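A rubisco-like protein (Burkholderia fungorum, PDB 3NWR) probably acts as a lyase whose exact reaction is uncertain, using a RuBisCO-type barrel domain for catalysis. Local coordinates at residues L100-V114 with L129-F142. Sequence-based numbering, arbitrary orientation.
Sequences LANIDANLPTLAATV and LLSLRLPASYRARF
Leu100 covers one face of the Tyr138 ring. Its CD2 sits over the ring centre, 3.8 Å from the centroid and almost on the ring normal, a CH-pi contact. The opposite face receives Phe142 of the same segment, which comes edge-on through CE2 in a T-shaped pair. Tyr138 holds CG anti to its backbone N (chi1 -174°), which carries the ring out of helix 136-139 toward residues 100-105. There its OH donates to Asp104 O at 2.7 Å. The donor is tilted from the carbonyl plane, and the bond fixes the far end of the ring. Leu100 CD1 reaches back over Tyr138 CG and also meets Pro135 CG.

Both segments belong to the RuBisCO-type N-terminal domain. Helix 107-114 follows strand 89-99 of its four-stranded antiparallel sheet. The other segment leaves edge strand 126-133 and enters helix 136-139, close to the catalytic domain. Arg139 reaches that domain in a salt bridge to Asp349.

Arg141 forms a salt bridge to Asp104, NH2 to OD1 at 2.8 Å. The N-H...O angle is 170°. OD1 lies in the guanidinium plane, yet NH2 meets the carboxylate from above, and the two planes stand 81° apart. A bend at chi3 turns the guanidinium to Asp104. Arg141 CB packs on Ala105 CB at 3.7 Å. A water donates to both Ala105 O and Arg141 O. Phe142 takes Ala105 CB over one face, offset toward the rim, while Leu107 N lies at its edge. Leu107 CB is 3.9 Å from Phe142 CE1.

Farther along the helix, Leu110 CD2 approaches Leu134 CD2. Val114 puts CG2 against Leu129 CD2 at 4.0 Å, and CG1 against Leu132 CD2. Leu307 of helix 301-309 touches both Leu110 and Leu132.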
ATOM      1  N   LEU A 100      -3.450  23.150  -2.400  1.00 17.58           N
ATOM      2  CA  LEU A 100      -3.808  22.489  -1.148  1.00 14.71           C
ATOM      3  C   LEU A 100      -5.311  22.449  -0.914  1.00 15.74           C
ATOM      4  O   LEU A 100      -5.831  21.528  -0.282  1.00 16.46           O
ATOM      5  CB  LEU A 100      -3.120  23.173   0.031  1.00 16.79           C
ATOM      6  CG  LEU A 100      -1.598  23.135  -0.018  1.00 17.52           C
ATOM      7  CD1 LEU A 100      -0.984  23.803   1.217  1.00 19.52           C
ATOM      8  CD2 LEU A 100      -1.094  21.700  -0.153  1.00 20.14           C
ATOM      9  N   ALA A 101      -6.019  23.449  -1.422  1.00 15.84           N
ATOM     10  CA  ALA A 101      -7.465  23.498  -1.245  1.00 17.18           C
ATOM     11  C   ALA A 101      -8.172  22.274  -1.853  1.00 17.07           C
ATOM     12  O   ALA A 101      -9.275  21.926  -1.441  1.00 17.75           O
ATOM     13  CB  ALA A 101      -8.025  24.792  -1.840  1.00 20.77           C
ATOM     14  N   ASN A 102      -7.535  21.623  -2.824  1.00 15.37           N
ATOM     15  CA  ASN A 102      -8.100  20.404  -3.407  1.00 15.64           C
ATOM     16  C   ASN A 102      -8.125  19.250  -2.409  1.00 14.01           C
ATOM     17  O   ASN A 102      -8.950  18.335  -2.531  1.00 15.36           O
ATOM     18  CB  ASN A 102      -7.287  19.944  -4.622  1.00 14.43           C
ATOM     19  CG  ASN A 102      -7.499  20.810  -5.843  1.00 20.55           C
ATOM     20  OD1 ASN A 102      -8.184  21.826  -5.789  1.00 20.90           O
ATOM     21  ND2 ASN A 102      -6.906  20.402  -6.963  1.00 18.90           N
ATOM     22  N   ILE A 103      -7.212  19.287  -1.436  1.00 15.23           N
ATOM     23  CA  ILE A 103      -6.956  18.125  -0.583  1.00 15.00           C
ATOM     24  C   ILE A 103      -7.356  18.372   0.869  1.00 14.75           C
ATOM     25  O   ILE A 103      -7.891  17.494   1.544  1.00 16.21           O
ATOM     26  CB  ILE A 103      -5.454  17.750  -0.615  1.00 14.04           C
ATOM     27  CG1 ILE A 103      -4.911  17.790  -2.052  1.00 14.84           C
ATOM     28  CG2 ILE A 103      -5.213  16.389   0.038  1.00 14.68           C
ATOM     29  CD1 ILE A 103      -3.401  17.604  -2.147  1.00 16.84           C
ATOM     30  N   ASP A 104      -7.077  19.578   1.350  1.00 16.42           N
ATOM     31  CA  ASP A 104      -7.073  19.842   2.782  1.00 17.18           C
ATOM     32  C   ASP A 104      -6.203  18.826   3.536  1.00 15.95           C
ATOM     33  O   ASP A 104      -5.340  18.194   2.924  1.00 16.30           O
ATOM     34  CB  ASP A 104      -8.487  19.965   3.347  1.00 21.06           C
ATOM     35  CG  ASP A 104      -8.892  21.421   3.548  1.00 31.38           C
ATOM     36  OD1 ASP A 104      -8.015  22.304   3.400  1.00 29.64           O
ATOM     37  OD2 ASP A 104     -10.075  21.691   3.842  1.00 33.58           O
ATOM     38  N   ALA A 105      -6.392  18.690   4.848  1.00 17.96           N
ATOM     39  CA  ALA A 105      -5.451  17.904   5.659  1.00 18.37           C
ATOM     40  C   ALA A 105      -5.841  16.436   5.725  1.00 18.68           C
ATOM     41  O   ALA A 105      -5.972  15.861   6.797  1.00 20.07           O
ATOM     42  CB  ALA A 105      -5.328  18.489   7.067  1.00 21.74           C
ATOM     43  N   ASN A 106      -6.004  15.848   4.553  1.00 14.36           N
ATOM     44  CA  ASN A 106      -6.509  14.494   4.395  1.00 12.52           C
ATOM     45  C   ASN A 106      -5.375  13.619   3.860  1.00 10.82           C
ATOM     46  O   ASN A 106      -5.062  13.652   2.661  1.00 12.45           O
ATOM     47  CB  ASN A 106      -7.678  14.541   3.399  1.00 11.48           C
ATOM     48  CG  ASN A 106      -8.437  13.225   3.311  1.00 13.84           C
ATOM     49  OD1 ASN A 106      -7.858  12.176   3.019  1.00 12.94           O
ATOM     50  ND2 ASN A 106      -9.746  13.277   3.554  1.00 14.42           N
ATOM     51  N   LEU A 107      -4.755  12.854   4.756  1.00 12.47           N
ATOM     52  CA  LEU A 107      -3.547  12.100   4.420  1.00 13.28           C
ATOM     53  C   LEU A 107      -3.763  11.045   3.331  1.00 10.32           C
ATOM     54  O   LEU A 107      -3.026  11.028   2.341  1.00 11.98           O
ATOM     55  CB  LEU A 107      -2.925  11.491   5.679  1.00 12.51           C
ATOM     56  CG  LEU A 107      -1.587  10.765   5.493  1.00 12.23           C
ATOM     57  CD1 LEU A 107      -0.586  11.583   4.665  1.00 11.67           C
ATOM     58  CD2 LEU A 107      -0.992  10.424   6.860  1.00 11.80           C
ATOM     59  N   PRO A 108      -4.762  10.160   3.489  1.00 12.10           N
ATOM     60  CA  PRO A 108      -4.915   9.175   2.405  1.00 11.45           C
ATOM     61  C   PRO A 108      -5.346   9.782   1.058  1.00 11.34           C
ATOM     62  O   PRO A 108      -4.973   9.259   0.009  1.00 11.93           O
ATOM     63  CB  PRO A 108      -5.947   8.187   2.967  1.00 11.69           C
ATOM     64  CG  PRO A 108      -6.732   8.991   3.992  1.00 13.00           C
ATOM     65  CD  PRO A 108      -5.700   9.921   4.605  1.00 10.97           C
ATOM     66  N   THR A 109      -6.099  10.875   1.062  1.00 10.72           N
ATOM     67  CA  THR A 109      -6.419  11.518  -0.209  1.00 11.62           C
ATOM     68  C   THR A 109      -5.230  12.288  -0.786  1.00 14.17           C
ATOM     69  O   THR A 109      -5.091  12.389  -2.002  1.00 12.86           O
ATOM     70  CB  THR A 109      -7.702  12.356  -0.116  1.00 12.50           C
ATOM     71  OG1 THR A 109      -8.763  11.483   0.271  1.00 12.66           O
ATOM     72  CG2 THR A 109      -8.043  12.989  -1.470  1.00 12.49           C
ATOM     73  N   LEU A 110      -4.343  12.774   0.079  1.00 11.98           N
ATOM     74  CA  LEU A 110      -3.075  13.320  -0.396  1.00 12.12           C
ATOM     75  C   LEU A 110      -2.338  12.239  -1.191  1.00 12.60           C
ATOM     76  O   LEU A 110      -1.849  12.490  -2.293  1.00 12.73           O
ATOM     77  CB  LEU A 110      -2.234  13.809   0.788  1.00 12.17           C
ATOM     78  CG  LEU A 110      -0.798  14.219   0.466  1.00 13.53           C
ATOM     79  CD1 LEU A 110      -0.784  15.291  -0.608  1.00 16.02           C
ATOM     80  CD2 LEU A 110      -0.047  14.692   1.710  1.00 14.21           C
ATOM     81  N   ALA A 111      -2.278  11.027  -0.646  1.00 12.21           N
ATOM     82  CA  ALA A 111      -1.644   9.926  -1.378  1.00 12.72           C
ATOM     83  C   ALA A 111      -2.374   9.599  -2.686  1.00 13.30           C
ATOM     84  O   ALA A 111      -1.738   9.309  -3.700  1.00 13.92           O
ATOM     85  CB  ALA A 111      -1.524   8.682  -0.500  1.00 11.85           C
ATOM     86  N   ALA A 112      -3.704   9.632  -2.675  1.00 12.19           N
ATOM     87  CA  ALA A 112      -4.483   9.357  -3.882  1.00 11.20           C
ATOM     88  C   ALA A 112      -4.192  10.398  -4.953  1.00 12.18           C
ATOM     89  O   ALA A 112      -4.349  10.134  -6.146  1.00 13.65           O
ATOM     90  CB  ALA A 112      -5.975   9.345  -3.555  1.00 12.52           C
ATOM     91  N   THR A 113      -3.789  11.586  -4.511  1.00 13.08           N
ATOM     92  CA  THR A 113      -3.583  12.714  -5.416  1.00 13.23           C
ATOM     93  C   THR A 113      -2.190  12.688  -6.036  1.00 12.03           C
ATOM     94  O   THR A 113      -2.052  12.790  -7.254  1.00 15.66           O
ATOM     95  CB  THR A 113      -3.804  14.053  -4.685  1.00 12.89           C
ATOM     96  OG1 THR A 113      -5.142  14.102  -4.173  1.00 13.75           O
ATOM     97  CG2 THR A 113      -3.601  15.226  -5.649  1.00 14.77           C
ATOM     98  N   VAL A 114      -1.158  12.554  -5.205  1.00 11.86           N
ATOM     99  CA  VAL A 114       0.219  12.581  -5.708  1.00 12.16           C
ATOM    100  C   VAL A 114       0.720  11.236  -6.202  1.00 15.31           C
ATOM    101  O   VAL A 114       1.744  11.167  -6.879  1.00 17.07           O
ATOM    102  CB  VAL A 114       1.209  13.138  -4.669  1.00 13.25           C
ATOM    103  CG1 VAL A 114       0.831  14.578  -4.307  1.00 14.45           C
ATOM    104  CG2 VAL A 114       1.264  12.243  -3.429  1.00 13.91           C
ATOM    105  N   LEU A 129       7.114   8.491  -8.262  1.00 12.88           N
ATOM    106  CA  LEU A 129       7.087   9.677  -7.424  1.00 12.10           C
ATOM    107  C   LEU A 129       8.392   9.736  -6.651  1.00 13.25           C
ATOM    108  O   LEU A 129       8.694   8.835  -5.878  1.00 13.63           O
ATOM    109  CB  LEU A 129       5.912   9.598  -6.455  1.00 11.83           C
ATOM    110  CG  LEU A 129       5.861  10.681  -5.382  1.00 11.36           C
ATOM    111  CD1 LEU A 129       5.738  12.073  -5.988  1.00 14.05           C
ATOM    112  CD2 LEU A 129       4.704  10.407  -4.397  1.00 13.02           C
ATOM    113  N   LEU A 130       9.177  10.783  -6.883  1.00 12.51           N
ATOM    114  CA  LEU A 130      10.508  10.906  -6.282  1.00 13.07           C
ATOM    115  C   LEU A 130      10.512  11.630  -4.940  1.00 14.39           C
ATOM    116  O   LEU A 130      11.193  11.215  -3.998  1.00 16.39           O
ATOM    117  CB  LEU A 130      11.446  11.660  -7.232  1.00 15.64           C
ATOM    118  CG  LEU A 130      11.521  11.127  -8.657  1.00 17.61           C
ATOM    119  CD1 LEU A 130      12.395  12.053  -9.514  1.00 19.43           C
ATOM    120  CD2 LEU A 130      12.060   9.707  -8.666  1.00 19.21           C
ATOM    121  N   SER A 131       9.782  12.732  -4.853  1.00 14.62           N
ATOM    122  CA  SER A 131       9.877  13.573  -3.674  1.00 14.63           C
ATOM    123  C   SER A 131       8.675  14.495  -3.543  1.00 12.99           C
ATOM    124  O   SER A 131       7.942  14.723  -4.511  1.00 14.62           O
ATOM    125  CB  SER A 131      11.176  14.389  -3.709  1.00 19.49           C
ATOM    126  OG  SER A 131      11.208  15.194  -4.867  1.00 24.47           O
ATOM    127  N   LEU A 132       8.476  15.008  -2.330  1.00 13.44           N
ATOM    128  CA  LEU A 132       7.383  15.926  -2.023  1.00 13.24           C
ATOM    129  C   LEU A 132       7.929  17.112  -1.252  1.00 13.45           C
ATOM    130  O   LEU A 132       8.874  16.973  -0.470  1.00 15.21           O
ATOM    131  CB  LEU A 132       6.327  15.243  -1.156  1.00 13.91           C
ATOM    132  CG  LEU A 132       5.553  14.109  -1.829  1.00 13.01           C
ATOM    133  CD1 LEU A 132       4.774  13.310  -0.784  1.00 15.64           C
ATOM    134  CD2 LEU A 132       4.622  14.669  -2.881  1.00 15.56           C
ATOM    135  N   ARG A 133       7.323  18.275  -1.461  1.00 14.99           N
ATOM    136  CA  ARG A 133       7.642  19.445  -0.656  1.00 16.20           C
ATOM    137  C   ARG A 133       6.352  20.084  -0.163  1.00 14.81           C
ATOM    138  O   ARG A 133       5.521  20.522  -0.955  1.00 16.38           O
ATOM    139  CB  ARG A 133       8.455  20.453  -1.466  1.00 17.95           C
ATOM    140  CG  ARG A 133       9.882  20.012  -1.718  1.00 20.42           C
ATOM    141  CD  ARG A 133      10.627  21.011  -2.592  1.00 23.86           C
ATOM    142  NE  ARG A 133      10.052  21.075  -3.931  1.00 22.27           N
ATOM    143  CZ  ARG A 133      10.269  20.160  -4.873  1.00 23.46           C
ATOM    144  NH1 ARG A 133      11.045  19.113  -4.618  1.00 25.32           N
ATOM    145  NH2 ARG A 133       9.705  20.284  -6.067  1.00 20.79           N
ATOM    146  N   LEU A 134       6.195  20.119   1.154  1.00 15.26           N
ATOM    147  CA  LEU A 134       5.001  20.670   1.779  1.00 15.75           C
ATOM    148  C   LEU A 134       5.348  21.912   2.593  1.00 16.37           C
ATOM    149  O   LEU A 134       6.393  21.958   3.238  1.00 18.87           O
ATOM    150  CB  LEU A 134       4.372  19.622   2.712  1.00 18.26           C
ATOM    151  CG  LEU A 134       3.442  18.562   2.091  1.00 22.67           C
ATOM    152  CD1 LEU A 134       4.127  17.760   1.003  1.00 21.93           C
ATOM    153  CD2 LEU A 134       2.906  17.619   3.164  1.00 23.46           C
ATOM    154  N   PRO A 135       4.463  22.920   2.578  1.00 16.08           N
ATOM    155  CA  PRO A 135       4.666  24.079   3.458  1.00 17.82           C
ATOM    156  C   PRO A 135       4.526  23.665   4.907  1.00 18.76           C
ATOM    157  O   PRO A 135       3.751  22.759   5.221  1.00 18.87           O
ATOM    158  CB  PRO A 135       3.508  25.022   3.090  1.00 21.79           C
ATOM    159  CG  PRO A 135       2.970  24.528   1.786  1.00 21.05           C
ATOM    160  CD  PRO A 135       3.257  23.050   1.746  1.00 17.59           C
ATOM    161  N   ALA A 136       5.268  24.325   5.791  1.00 18.17           N
ATOM    162  CA  ALA A 136       5.189  24.043   7.217  1.00 17.41           C
ATOM    163  C   ALA A 136       3.767  24.167   7.765  1.00 16.98           C
ATOM    164  O   ALA A 136       3.340  23.361   8.590  1.00 18.04           O
ATOM    165  CB  ALA A 136       6.134  24.969   7.987  1.00 19.63           C
ATOM    166  N   SER A 137       3.039  25.184   7.316  1.00 19.40           N
ATOM    167  CA  SER A 137       1.683  25.412   7.807  1.00 19.21           C
ATOM    168  C   SER A 137       0.739  24.269   7.436  1.00 17.85           C
ATOM    169  O   SER A 137      -0.228  23.996   8.143  1.00 19.68           O
ATOM    170  CB  SER A 137       1.138  26.749   7.292  1.00 20.10           C
ATOM    171  OG  SER A 137       1.142  26.811   5.872  1.00 23.26           O
ATOM    172  N   TYR A 138       1.023  23.609   6.320  1.00 18.72           N
ATOM    173  CA  TYR A 138       0.241  22.441   5.919  1.00 17.90           C
ATOM    174  C   TYR A 138       0.668  21.214   6.731  1.00 15.26           C
ATOM    175  O   TYR A 138      -0.173  20.476   7.258  1.00 15.10           O
ATOM    176  CB  TYR A 138       0.418  22.191   4.421  1.00 15.40           C
ATOM    177  CG  TYR A 138      -0.439  21.093   3.832  1.00 16.13           C
ATOM    178  CD1 TYR A 138      -1.832  21.141   3.901  1.00 15.40           C
ATOM    179  CD2 TYR A 138       0.148  20.022   3.157  1.00 15.70           C
ATOM    180  CE1 TYR A 138      -2.618  20.135   3.330  1.00 15.40           C
ATOM    181  CE2 TYR A 138      -0.627  19.015   2.593  1.00 14.82           C
ATOM    182  CZ  TYR A 138      -2.005  19.078   2.686  1.00 15.58           C
ATOM    183  OH  TYR A 138      -2.779  18.085   2.116  1.00 14.67           O
ATOM    184  N   ARG A 139       1.972  20.999   6.840  1.00 15.38           N
ATOM    185  CA  ARG A 139       2.494  19.883   7.635  1.00 14.85           C
ATOM    186  C   ARG A 139       1.927  19.887   9.057  1.00 17.89           C
ATOM    187  O   ARG A 139       1.629  18.839   9.635  1.00 16.26           O
ATOM    188  CB  ARG A 139       4.025  19.940   7.666  1.00 16.41           C
ATOM    189  CG  ARG A 139       4.719  18.685   8.200  1.00 15.12           C
ATOM    190  CD  ARG A 139       4.926  18.732   9.714  1.00 15.06           C
ATOM    191  NE  ARG A 139       5.452  17.460  10.208  1.00 15.61           N
ATOM    192  CZ  ARG A 139       4.685  16.430  10.546  1.00 15.05           C
ATOM    193  NH1 ARG A 139       3.359  16.533  10.455  1.00 14.23           N
ATOM    194  NH2 ARG A 139       5.231  15.296  10.976  1.00 14.95           N
ATOM    195  N   ALA A 140       1.774  21.084   9.610  1.00 17.27           N
ATOM    196  CA  ALA A 140       1.257  21.255  10.961  1.00 17.78           C
ATOM    197  C   ALA A 140      -0.165  20.728  11.149  1.00 18.47           C
ATOM    198  O   ALA A 140      -0.594  20.508  12.279  1.00 18.12           O
ATOM    199  CB  ALA A 140       1.327  22.744  11.363  1.00 19.33           C
ATOM    200  N   ARG A 141      -0.893  20.528  10.052  1.00 15.68           N
ATOM    201  CA  ARG A 141      -2.281  20.102  10.132  1.00 15.33           C
ATOM    202  C   ARG A 141      -2.391  18.582  10.194  1.00 16.24           C
ATOM    203  O   ARG A 141      -3.482  18.036  10.299  1.00 19.19           O
ATOM    204  CB  ARG A 141      -3.078  20.661   8.951  1.00 17.20           C
ATOM    205  CG  ARG A 141      -3.119  22.187   8.936  1.00 21.29           C
ATOM    206  CD  ARG A 141      -3.564  22.732   7.584  1.00 25.57           C
ATOM    207  NE  ARG A 141      -4.943  22.379   7.264  1.00 28.67           N
ATOM    208  CZ  ARG A 141      -5.510  22.571   6.075  1.00 33.13           C
ATOM    209  NH1 ARG A 141      -4.820  23.112   5.074  1.00 29.29           N
ATOM    210  NH2 ARG A 141      -6.773  22.214   5.883  1.00 34.63           N
ATOM    211  N   PHE A 142      -1.244  17.914  10.150  1.00 14.96           N
ATOM    212  CA  PHE A 142      -1.206  16.464  10.322  1.00 14.67           C
ATOM    213  C   PHE A 142      -0.647  16.129  11.702  1.00 16.94           C
ATOM    214  O   PHE A 142      -0.795  16.920  12.634  1.00 21.29           O
ATOM    215  CB  PHE A 142      -0.404  15.829   9.183  1.00 12.95           C
ATOM    216  CG  PHE A 142      -1.004  16.080   7.821  1.00 13.74           C
ATOM    217  CD1 PHE A 142      -1.852  15.150   7.240  1.00 12.62           C
ATOM    218  CD2 PHE A 142      -0.743  17.257   7.139  1.00 13.63           C
ATOM    219  CE1 PHE A 142      -2.413  15.379   5.985  1.00 13.34           C
ATOM    220  CE2 PHE A 142      -1.297  17.503   5.879  1.00 12.93           C
ATOM    221  CZ  PHE A 142      -2.138  16.557   5.298  1.00 14.16           C
TER
HETATM  222  O   HOH W   1      -4.812  15.661   9.381  1.00 18.52           O